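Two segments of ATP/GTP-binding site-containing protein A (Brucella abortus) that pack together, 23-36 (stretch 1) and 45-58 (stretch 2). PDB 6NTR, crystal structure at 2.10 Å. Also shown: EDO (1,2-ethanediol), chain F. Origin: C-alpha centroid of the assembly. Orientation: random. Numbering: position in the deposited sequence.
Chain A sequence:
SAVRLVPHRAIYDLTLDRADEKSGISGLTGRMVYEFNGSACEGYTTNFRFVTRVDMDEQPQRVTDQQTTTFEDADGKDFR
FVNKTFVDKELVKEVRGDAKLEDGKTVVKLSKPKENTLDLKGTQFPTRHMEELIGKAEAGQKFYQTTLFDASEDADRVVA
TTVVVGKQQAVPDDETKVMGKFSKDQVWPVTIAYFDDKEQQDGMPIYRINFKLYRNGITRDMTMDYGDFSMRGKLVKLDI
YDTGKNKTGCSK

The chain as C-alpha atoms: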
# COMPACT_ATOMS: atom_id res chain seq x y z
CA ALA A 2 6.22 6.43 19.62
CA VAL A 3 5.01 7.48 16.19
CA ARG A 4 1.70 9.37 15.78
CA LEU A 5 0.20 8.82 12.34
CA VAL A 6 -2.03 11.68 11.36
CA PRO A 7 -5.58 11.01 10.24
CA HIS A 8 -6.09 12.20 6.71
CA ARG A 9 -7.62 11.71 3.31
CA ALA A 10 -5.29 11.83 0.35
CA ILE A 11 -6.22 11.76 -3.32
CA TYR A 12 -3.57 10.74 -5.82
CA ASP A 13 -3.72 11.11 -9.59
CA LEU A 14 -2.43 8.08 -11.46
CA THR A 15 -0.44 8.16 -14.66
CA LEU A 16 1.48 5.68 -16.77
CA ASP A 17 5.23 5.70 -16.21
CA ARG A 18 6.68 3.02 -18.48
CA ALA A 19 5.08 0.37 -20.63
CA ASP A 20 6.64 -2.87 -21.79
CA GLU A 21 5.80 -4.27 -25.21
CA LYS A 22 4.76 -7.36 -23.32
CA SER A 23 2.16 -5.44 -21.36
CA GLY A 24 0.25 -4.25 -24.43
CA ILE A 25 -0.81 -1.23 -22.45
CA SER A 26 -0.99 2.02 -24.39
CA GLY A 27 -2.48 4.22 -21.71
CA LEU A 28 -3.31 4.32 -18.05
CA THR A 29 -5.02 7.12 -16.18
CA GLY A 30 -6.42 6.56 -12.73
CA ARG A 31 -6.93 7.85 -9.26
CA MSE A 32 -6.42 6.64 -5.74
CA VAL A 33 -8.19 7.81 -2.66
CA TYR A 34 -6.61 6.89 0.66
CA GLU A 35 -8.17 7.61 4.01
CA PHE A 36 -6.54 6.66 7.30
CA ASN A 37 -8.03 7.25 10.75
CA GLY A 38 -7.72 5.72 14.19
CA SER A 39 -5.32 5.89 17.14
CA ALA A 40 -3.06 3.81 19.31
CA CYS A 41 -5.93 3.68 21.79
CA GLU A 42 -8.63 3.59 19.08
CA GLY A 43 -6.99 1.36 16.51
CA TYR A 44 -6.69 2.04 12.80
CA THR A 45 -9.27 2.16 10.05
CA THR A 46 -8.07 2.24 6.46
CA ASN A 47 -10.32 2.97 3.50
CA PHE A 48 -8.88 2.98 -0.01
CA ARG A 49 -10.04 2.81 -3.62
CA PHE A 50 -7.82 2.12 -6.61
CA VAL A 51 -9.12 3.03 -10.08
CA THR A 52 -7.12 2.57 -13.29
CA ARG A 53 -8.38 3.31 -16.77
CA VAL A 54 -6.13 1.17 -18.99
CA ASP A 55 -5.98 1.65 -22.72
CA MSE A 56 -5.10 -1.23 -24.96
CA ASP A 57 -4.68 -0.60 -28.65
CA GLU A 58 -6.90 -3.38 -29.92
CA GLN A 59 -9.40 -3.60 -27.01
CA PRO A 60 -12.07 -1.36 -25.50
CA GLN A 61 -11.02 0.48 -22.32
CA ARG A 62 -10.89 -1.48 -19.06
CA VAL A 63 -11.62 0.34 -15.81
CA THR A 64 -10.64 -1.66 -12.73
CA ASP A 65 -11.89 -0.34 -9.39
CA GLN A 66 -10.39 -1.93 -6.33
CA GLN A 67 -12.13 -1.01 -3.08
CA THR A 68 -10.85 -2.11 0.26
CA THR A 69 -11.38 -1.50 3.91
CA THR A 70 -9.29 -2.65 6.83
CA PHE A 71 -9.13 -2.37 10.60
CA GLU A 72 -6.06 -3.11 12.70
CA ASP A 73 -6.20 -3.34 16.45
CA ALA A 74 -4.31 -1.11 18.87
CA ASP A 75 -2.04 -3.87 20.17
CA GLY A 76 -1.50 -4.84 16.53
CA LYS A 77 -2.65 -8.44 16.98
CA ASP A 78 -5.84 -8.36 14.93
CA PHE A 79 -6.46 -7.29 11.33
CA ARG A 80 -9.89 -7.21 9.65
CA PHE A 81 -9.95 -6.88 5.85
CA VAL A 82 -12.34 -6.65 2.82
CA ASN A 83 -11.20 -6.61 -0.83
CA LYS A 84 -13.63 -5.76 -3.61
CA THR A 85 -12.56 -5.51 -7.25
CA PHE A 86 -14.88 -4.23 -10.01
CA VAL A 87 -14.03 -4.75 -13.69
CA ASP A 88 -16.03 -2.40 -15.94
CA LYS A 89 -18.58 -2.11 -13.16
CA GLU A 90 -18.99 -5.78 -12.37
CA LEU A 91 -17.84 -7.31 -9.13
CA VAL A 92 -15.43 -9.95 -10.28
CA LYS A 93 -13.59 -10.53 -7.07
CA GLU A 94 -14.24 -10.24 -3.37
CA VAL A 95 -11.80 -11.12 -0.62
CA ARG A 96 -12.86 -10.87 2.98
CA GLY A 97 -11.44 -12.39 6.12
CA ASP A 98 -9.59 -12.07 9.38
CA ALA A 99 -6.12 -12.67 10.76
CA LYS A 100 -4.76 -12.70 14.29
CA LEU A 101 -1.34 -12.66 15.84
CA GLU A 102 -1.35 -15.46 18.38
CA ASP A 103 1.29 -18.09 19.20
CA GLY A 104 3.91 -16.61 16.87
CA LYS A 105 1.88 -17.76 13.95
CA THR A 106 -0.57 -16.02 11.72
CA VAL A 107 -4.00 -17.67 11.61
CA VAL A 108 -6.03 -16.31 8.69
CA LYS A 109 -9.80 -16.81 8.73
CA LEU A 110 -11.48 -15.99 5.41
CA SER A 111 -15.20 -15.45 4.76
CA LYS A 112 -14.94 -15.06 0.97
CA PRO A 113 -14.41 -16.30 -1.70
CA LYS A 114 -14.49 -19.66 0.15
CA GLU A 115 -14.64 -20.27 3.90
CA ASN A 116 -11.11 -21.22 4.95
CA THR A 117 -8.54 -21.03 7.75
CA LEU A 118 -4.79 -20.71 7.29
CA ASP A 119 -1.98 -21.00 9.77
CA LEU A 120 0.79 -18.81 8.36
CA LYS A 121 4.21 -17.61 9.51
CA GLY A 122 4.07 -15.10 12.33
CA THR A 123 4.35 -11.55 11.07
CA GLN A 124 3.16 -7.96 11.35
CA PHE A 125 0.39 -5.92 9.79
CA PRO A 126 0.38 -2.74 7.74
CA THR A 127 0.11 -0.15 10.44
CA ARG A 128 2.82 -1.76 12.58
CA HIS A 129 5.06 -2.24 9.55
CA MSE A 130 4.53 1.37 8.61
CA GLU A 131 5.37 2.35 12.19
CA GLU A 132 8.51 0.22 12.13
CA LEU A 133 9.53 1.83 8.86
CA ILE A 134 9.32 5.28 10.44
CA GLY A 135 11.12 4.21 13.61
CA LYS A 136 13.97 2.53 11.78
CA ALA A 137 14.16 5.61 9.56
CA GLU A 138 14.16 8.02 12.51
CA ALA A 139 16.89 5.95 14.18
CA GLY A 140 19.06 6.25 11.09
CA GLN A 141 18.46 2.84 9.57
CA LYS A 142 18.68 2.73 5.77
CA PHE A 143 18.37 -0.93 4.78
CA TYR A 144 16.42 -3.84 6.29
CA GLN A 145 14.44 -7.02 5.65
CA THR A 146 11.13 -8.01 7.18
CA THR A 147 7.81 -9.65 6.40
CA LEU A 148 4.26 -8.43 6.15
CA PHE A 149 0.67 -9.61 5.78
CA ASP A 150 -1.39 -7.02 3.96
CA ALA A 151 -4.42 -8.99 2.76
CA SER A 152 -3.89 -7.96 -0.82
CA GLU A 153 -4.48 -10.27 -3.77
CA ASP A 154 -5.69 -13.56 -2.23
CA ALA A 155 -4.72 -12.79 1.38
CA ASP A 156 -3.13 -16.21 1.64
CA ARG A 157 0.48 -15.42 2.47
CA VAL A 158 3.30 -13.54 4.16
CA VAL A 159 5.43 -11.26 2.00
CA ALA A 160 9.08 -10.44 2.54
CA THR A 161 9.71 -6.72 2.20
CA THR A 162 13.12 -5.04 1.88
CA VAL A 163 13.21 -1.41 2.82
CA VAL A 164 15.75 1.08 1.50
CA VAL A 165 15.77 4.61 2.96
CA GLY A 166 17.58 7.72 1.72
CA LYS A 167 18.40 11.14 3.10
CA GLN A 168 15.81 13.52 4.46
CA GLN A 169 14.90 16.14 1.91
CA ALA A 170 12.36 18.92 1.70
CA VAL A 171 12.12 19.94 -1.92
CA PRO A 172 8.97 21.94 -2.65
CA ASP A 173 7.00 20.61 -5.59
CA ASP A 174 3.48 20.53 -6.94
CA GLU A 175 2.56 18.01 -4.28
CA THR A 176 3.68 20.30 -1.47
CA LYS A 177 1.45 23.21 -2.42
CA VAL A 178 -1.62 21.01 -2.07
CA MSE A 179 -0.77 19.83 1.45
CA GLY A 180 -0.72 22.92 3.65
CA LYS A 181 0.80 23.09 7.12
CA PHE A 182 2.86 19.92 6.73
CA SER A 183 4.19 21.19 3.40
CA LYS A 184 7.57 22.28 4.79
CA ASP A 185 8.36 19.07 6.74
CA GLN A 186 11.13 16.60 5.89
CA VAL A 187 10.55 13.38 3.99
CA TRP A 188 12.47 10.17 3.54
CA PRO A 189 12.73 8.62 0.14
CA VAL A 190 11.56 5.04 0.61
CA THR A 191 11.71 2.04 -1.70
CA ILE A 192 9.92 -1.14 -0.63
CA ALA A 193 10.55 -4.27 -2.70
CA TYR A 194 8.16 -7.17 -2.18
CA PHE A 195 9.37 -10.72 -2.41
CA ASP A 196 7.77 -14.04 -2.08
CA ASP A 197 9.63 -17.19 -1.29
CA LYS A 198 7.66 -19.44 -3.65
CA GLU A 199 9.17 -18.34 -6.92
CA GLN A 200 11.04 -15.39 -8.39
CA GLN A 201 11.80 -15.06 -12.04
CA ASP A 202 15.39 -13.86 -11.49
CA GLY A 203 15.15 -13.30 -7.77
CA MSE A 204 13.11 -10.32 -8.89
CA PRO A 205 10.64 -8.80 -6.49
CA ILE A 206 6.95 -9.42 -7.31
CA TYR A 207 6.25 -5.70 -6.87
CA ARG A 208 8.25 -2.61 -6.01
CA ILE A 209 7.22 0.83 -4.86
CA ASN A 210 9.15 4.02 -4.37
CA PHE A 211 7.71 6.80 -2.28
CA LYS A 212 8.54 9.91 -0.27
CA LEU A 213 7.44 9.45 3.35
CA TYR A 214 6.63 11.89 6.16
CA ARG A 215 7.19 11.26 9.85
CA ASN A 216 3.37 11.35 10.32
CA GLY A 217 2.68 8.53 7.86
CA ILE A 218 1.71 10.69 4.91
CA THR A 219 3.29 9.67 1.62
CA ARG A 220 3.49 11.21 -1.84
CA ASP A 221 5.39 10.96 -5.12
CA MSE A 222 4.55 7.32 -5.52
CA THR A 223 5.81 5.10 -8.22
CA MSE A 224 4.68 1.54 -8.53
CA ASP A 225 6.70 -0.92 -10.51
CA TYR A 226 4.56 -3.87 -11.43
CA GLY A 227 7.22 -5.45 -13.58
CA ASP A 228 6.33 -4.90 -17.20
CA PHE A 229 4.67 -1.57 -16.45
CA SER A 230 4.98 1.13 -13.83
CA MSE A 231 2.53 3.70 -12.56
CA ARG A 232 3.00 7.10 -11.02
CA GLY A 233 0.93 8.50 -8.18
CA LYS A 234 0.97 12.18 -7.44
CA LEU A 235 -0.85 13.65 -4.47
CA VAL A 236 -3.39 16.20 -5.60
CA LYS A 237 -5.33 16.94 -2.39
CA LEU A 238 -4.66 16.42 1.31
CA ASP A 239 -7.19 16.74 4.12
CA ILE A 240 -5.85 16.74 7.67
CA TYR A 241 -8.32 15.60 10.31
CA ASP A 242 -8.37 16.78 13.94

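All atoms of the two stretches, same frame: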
# COMPACT_ATOMS: atom_id res chain seq x y z
N SER A 23 3.37 -5.88 -22.01
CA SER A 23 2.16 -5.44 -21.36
C SER A 23 1.00 -5.16 -22.30
O SER A 23 -0.14 -5.45 -21.97
CB SER A 23 2.46 -4.24 -20.49
OG SER A 23 2.36 -3.07 -21.25
N GLY A 24 1.28 -4.55 -23.45
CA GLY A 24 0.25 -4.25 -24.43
C GLY A 24 -0.59 -3.06 -24.05
O GLY A 24 -1.58 -2.74 -24.67
N ILE A 25 -0.14 -2.39 -23.02
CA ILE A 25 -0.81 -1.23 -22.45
C ILE A 25 -0.37 0.02 -23.19
O ILE A 25 0.84 0.29 -23.29
CB ILE A 25 -0.47 -1.09 -20.96
CG1 ILE A 25 -0.94 -2.31 -20.19
CG2 ILE A 25 -1.05 0.17 -20.39
CD1 ILE A 25 -0.39 -2.34 -18.81
N SER A 26 -1.31 0.80 -23.69
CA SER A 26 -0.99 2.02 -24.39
C SER A 26 -1.28 3.25 -23.56
O SER A 26 -0.74 4.31 -23.81
CB SER A 26 -1.78 2.09 -25.69
OG SER A 26 -3.08 2.60 -25.46
N GLY A 27 -2.14 3.11 -22.57
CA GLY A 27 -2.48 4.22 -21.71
C GLY A 27 -2.98 3.76 -20.38
O GLY A 27 -3.48 2.66 -20.25
N LEU A 28 -2.82 4.60 -19.37
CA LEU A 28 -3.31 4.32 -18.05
C LEU A 28 -3.50 5.59 -17.25
O LEU A 28 -2.54 6.21 -16.87
CB LEU A 28 -2.37 3.38 -17.31
CG LEU A 28 -2.79 2.98 -15.90
CD1 LEU A 28 -2.15 1.68 -15.48
CD2 LEU A 28 -2.50 4.08 -14.90
N THR A 29 -4.73 5.96 -16.99
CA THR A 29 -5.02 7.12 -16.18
C THR A 29 -5.79 6.51 -15.03
O THR A 29 -6.37 5.46 -15.19
CB THR A 29 -5.84 8.19 -16.88
OG1 THR A 29 -6.87 7.57 -17.65
CG2 THR A 29 -4.97 9.01 -17.78
N GLY A 30 -5.75 7.13 -13.87
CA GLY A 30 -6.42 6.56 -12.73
C GLY A 30 -6.41 7.50 -11.56
O GLY A 30 -5.99 8.62 -11.67
N ARG A 31 -6.93 7.03 -10.44
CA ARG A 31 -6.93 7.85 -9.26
C ARG A 31 -6.90 6.95 -8.06
O ARG A 31 -7.37 5.84 -8.12
CB ARG A 31 -8.22 8.69 -9.23
CG ARG A 31 -8.27 9.83 -8.23
CD ARG A 31 -9.59 10.59 -8.27
NE ARG A 31 -9.42 11.95 -8.78
CZ ARG A 31 -9.75 13.05 -8.12
NH1 ARG A 31 -10.28 12.97 -6.92
NH2 ARG A 31 -9.54 14.23 -8.67
N MSE A 32 -6.37 7.42 -6.94
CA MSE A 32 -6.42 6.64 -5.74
C MSE A 32 -6.83 7.55 -4.65
O MSE A 32 -6.38 8.69 -4.59
CB MSE A 32 -5.16 5.94 -5.28
CG MSE A 32 -5.57 4.82 -4.35
SE MSE A 32 -4.35 4.60 -2.84
CE MSE A 32 -2.73 4.47 -3.95
N VAL A 33 -7.72 7.07 -3.81
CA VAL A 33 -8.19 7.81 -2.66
C VAL A 33 -7.82 6.98 -1.45
O VAL A 33 -8.20 5.81 -1.35
CB VAL A 33 -9.70 8.06 -2.72
CG1 VAL A 33 -10.09 9.02 -1.65
CG2 VAL A 33 -10.08 8.59 -4.09
N TYR A 34 -7.04 7.56 -0.55
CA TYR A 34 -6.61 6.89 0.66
C TYR A 34 -7.13 7.68 1.84
O TYR A 34 -7.00 8.91 1.88
CB TYR A 34 -5.08 6.75 0.73
CG TYR A 34 -4.48 6.16 2.01
CD1 TYR A 34 -4.38 4.79 2.19
CD2 TYR A 34 -3.97 6.98 3.00
CE1 TYR A 34 -3.81 4.27 3.33
CE2 TYR A 34 -3.40 6.47 4.13
CZ TYR A 34 -3.33 5.11 4.29
OH TYR A 34 -2.76 4.58 5.41
N GLU A 35 -7.78 7.00 2.77
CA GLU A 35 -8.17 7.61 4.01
C GLU A 35 -7.67 6.73 5.14
O GLU A 35 -7.77 5.51 5.07
CB GLU A 35 -9.69 7.81 4.13
CG GLU A 35 -10.09 8.06 5.59
CD GLU A 35 -11.25 9.01 5.78
OE1 GLU A 35 -11.93 8.91 6.83
OE2 GLU A 35 -11.47 9.88 4.91
N PHE A 36 -7.08 7.37 6.15
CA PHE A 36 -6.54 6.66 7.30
C PHE A 36 -6.95 7.41 8.55
O PHE A 36 -6.74 8.62 8.65
CB PHE A 36 -5.02 6.55 7.20
CG PHE A 36 -4.40 5.79 8.31
CD1 PHE A 36 -4.36 4.41 8.28
CD2 PHE A 36 -3.83 6.47 9.36
CE1 PHE A 36 -3.78 3.71 9.29
CE2 PHE A 36 -3.25 5.77 10.38
CZ PHE A 36 -3.22 4.39 10.34
N THR A 45 -8.34 2.50 11.10
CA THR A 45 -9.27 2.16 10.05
C THR A 45 -8.73 2.71 8.75
O THR A 45 -8.42 3.88 8.65
CB THR A 45 -10.69 2.69 10.31
OG1 THR A 45 -11.48 2.51 9.13
CG2 THR A 45 -10.66 4.15 10.66
N THR A 46 -8.62 1.85 7.75
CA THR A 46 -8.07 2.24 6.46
C THR A 46 -9.10 1.94 5.38
O THR A 46 -9.60 0.81 5.29
CB THR A 46 -6.74 1.53 6.19
OG1 THR A 46 -5.76 1.94 7.15
CG2 THR A 46 -6.22 1.87 4.83
N ASN A 47 -9.43 3.04 4.63
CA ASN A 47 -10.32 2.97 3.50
C ASN A 47 -9.56 3.40 2.25
O ASN A 47 -9.05 4.48 2.21
CB ASN A 47 -11.43 3.99 3.69
CG ASN A 47 -12.69 3.39 4.22
OD1 ASN A 47 -13.06 3.63 5.36
ND2 ASN A 47 -13.39 2.61 3.39
N PHE A 48 -9.48 2.55 1.25
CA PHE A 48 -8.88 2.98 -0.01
C PHE A 48 -9.50 2.40 -1.26
O PHE A 48 -10.00 1.30 -1.25
CB PHE A 48 -7.34 2.86 0.01
CG PHE A 48 -6.80 1.50 -0.32
CD1 PHE A 48 -6.84 1.02 -1.59
CD2 PHE A 48 -6.20 0.74 0.64
CE1 PHE A 48 -6.32 -0.21 -1.90
CE2 PHE A 48 -5.68 -0.49 0.35
CZ PHE A 48 -5.75 -0.97 -0.93
N ARG A 49 -9.47 3.18 -2.34
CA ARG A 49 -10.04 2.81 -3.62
C ARG A 49 -8.99 3.04 -4.69
O ARG A 49 -8.36 4.10 -4.75
CB ARG A 49 -11.29 3.65 -3.92
CG ARG A 49 -12.01 3.25 -5.19
CD ARG A 49 -13.28 4.07 -5.38
NE ARG A 49 -13.82 3.93 -6.73
CZ ARG A 49 -14.50 4.89 -7.36
NH1 ARG A 49 -14.72 6.05 -6.77
NH2 ARG A 49 -14.96 4.68 -8.59
N PHE A 50 -8.79 2.04 -5.54
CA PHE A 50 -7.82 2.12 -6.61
C PHE A 50 -8.44 1.97 -8.00
O PHE A 50 -8.77 0.89 -8.40
CB PHE A 50 -6.84 0.97 -6.37
CG PHE A 50 -5.52 1.13 -7.03
CD1 PHE A 50 -4.61 2.05 -6.57
CD2 PHE A 50 -5.17 0.33 -8.09
CE1 PHE A 50 -3.39 2.20 -7.18
CE2 PHE A 50 -3.95 0.47 -8.71
CZ PHE A 50 -3.06 1.40 -8.25
N VAL A 51 -8.53 3.06 -8.75
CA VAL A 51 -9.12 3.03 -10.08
C VAL A 51 -8.13 3.33 -11.20
O VAL A 51 -7.47 4.35 -11.19
CB VAL A 51 -10.25 4.06 -10.18
CG1 VAL A 51 -10.97 3.92 -11.50
CG2 VAL A 51 -11.20 3.90 -9.03
N THR A 52 -8.06 2.44 -12.17
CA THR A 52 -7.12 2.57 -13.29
C THR A 52 -7.87 2.41 -14.60
O THR A 52 -8.46 1.36 -14.85
CB THR A 52 -6.00 1.53 -13.23
OG1 THR A 52 -6.56 0.21 -13.21
CG2 THR A 52 -5.12 1.75 -12.02
N ARG A 53 -7.79 3.41 -15.46
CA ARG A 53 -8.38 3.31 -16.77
C ARG A 53 -7.22 2.93 -17.70
O ARG A 53 -6.38 3.75 -18.01
CB ARG A 53 -8.97 4.65 -17.17
CG ARG A 53 -9.73 5.35 -16.06
CD ARG A 53 -10.78 6.30 -16.61
NE ARG A 53 -11.75 5.61 -17.44
CZ ARG A 53 -13.04 5.55 -17.16
NH1 ARG A 53 -13.50 6.15 -16.09
NH2 ARG A 53 -13.86 4.89 -17.96
N VAL A 54 -7.20 1.68 -18.15
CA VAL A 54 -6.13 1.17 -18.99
C VAL A 54 -6.52 1.00 -20.45
O VAL A 54 -7.48 0.33 -20.78
CB VAL A 54 -5.60 -0.18 -18.43
CG1 VAL A 54 -4.64 -0.85 -19.38
CG2 VAL A 54 -4.95 0.02 -17.08
N ASP A 55 -5.76 1.66 -21.31
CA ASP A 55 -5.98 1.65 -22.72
C ASP A 55 -5.17 0.55 -23.32
O ASP A 55 -4.06 0.33 -22.95
CB ASP A 55 -5.50 2.94 -23.34
CG ASP A 55 -6.41 4.07 -23.06
OD1 ASP A 55 -7.56 3.84 -22.70
OD2 ASP A 55 -5.99 5.21 -23.22
N MSE A 56 -5.77 -0.16 -24.26
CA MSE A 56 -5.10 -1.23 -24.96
C MSE A 56 -5.40 -0.80 -26.36
O MSE A 56 -6.47 -0.23 -26.59
CB MSE A 56 -5.63 -2.61 -24.62
CG MSE A 56 -5.06 -3.16 -23.32
SE MSE A 56 -4.75 -5.08 -23.48
CE MSE A 56 -5.37 -5.68 -21.72
N ASP A 57 -4.48 -1.02 -27.28
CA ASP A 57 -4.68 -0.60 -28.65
C ASP A 57 -5.83 -1.29 -29.35
O ASP A 57 -6.69 -0.65 -29.96
CB ASP A 57 -3.42 -0.99 -29.38
CG ASP A 57 -3.32 -0.37 -30.71
OD1 ASP A 57 -3.60 0.83 -30.82
OD2 ASP A 57 -2.95 -1.09 -31.64
N GLU A 58 -5.82 -2.61 -29.33
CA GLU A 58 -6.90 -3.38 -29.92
C GLU A 58 -8.27 -3.32 -29.21
O GLU A 58 -9.29 -3.08 -29.84
CB GLU A 58 -6.49 -4.84 -30.02
CG GLU A 58 -5.03 -5.11 -29.75
CD GLU A 58 -4.81 -6.07 -28.61
OE1 GLU A 58 -5.04 -7.28 -28.78
OE2 GLU A 58 -4.38 -5.61 -27.55
C1 EDO F . -13.30 1.94 -0.24
O1 EDO F . -13.55 1.76 1.16
C2 EDO F . -13.48 3.42 -0.57
O2 EDO F . -14.61 3.61 -1.43

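The two stretches run side by side as antiparallel strands, their N-to-C directions 165° apart and their axes approaching to 4.3 Å. Together the stretches bury 1041 Å², counting both sides. The backbone ladder sets the register. Thr 29 and Arg 53 exchange a short pair of hydrogen bonds (Thr 29 N to Arg 53 O, 2.9 Å; Arg 53 N to Thr 29 O, 2.5 Å), and reciprocal pairs recur at Arg 31 with Val 51, Val 33 with Arg 49, and Glu 35 with Asn 47. Between these rungs, CA-H groups lean on the same carbonyls, as where Leu 28 CA lies 3.1 Å from Arg 53 O.

With this register fixed, side chains of paired residues emerge on the same face and must fit beside one another. The face carrying Leu 28, Met 32, Tyr 34 and Phe 36 is the more apolar. Here Leu 28 CD1 packs against Val 54 CG2 at 3.6 Å, while Val 54 CG1 meets Ile 25 CG2 at 3.9 Å, so the two methyls of one valine touch two different neighbours. The next position on this face is Gly 30, opposite Thr 52. The absence of a side chain lets the backbones come together, with Gly 30 CA only 4.1 Å from Thr 52 CA; an ideal CB on Gly 30 would lie a tight 3.1 Å from Thr 52 CA.

Beyond this hollow the surface swells again. Selenomethionine Met 32 sets its CG 3.7 Å from Phe 50 CD1, at the edge of the ring, and its SE lies 5.2 Å from the centroid of the Phe 48 ring in an oblique approach. Phe 48 has chi1 in the p well and the end of its side chain leads away from stretch 1, leaving its CB to meet Tyr 34 CD1 at 4.2 Å. The Tyr 34 ring reaches diagonally past its partner, bringing CE1 to 3.7 Å from Thr 46 CG2. Thr 46 also presents OG1 to the edge of the Phe 36 ring, 3.1 Å from CD1, so this small residue touches two aromatic side chains, its methyl meeting Tyr 34 and its hydroxyl Phe 36.

The opposite face is more polar. Arg 31, Glu 35, Arg 49 and Arg 53 all start out on it, but their ends lead away. At Gly 27 the missing side chain leaves room for the carboxylate of Asp 55: a CB there would clash with OD2. Ser 26 N donates to Asp 55 O at 2.9 Å, and Ser 26 OG lies 3.2 Å from Asp 55 CB.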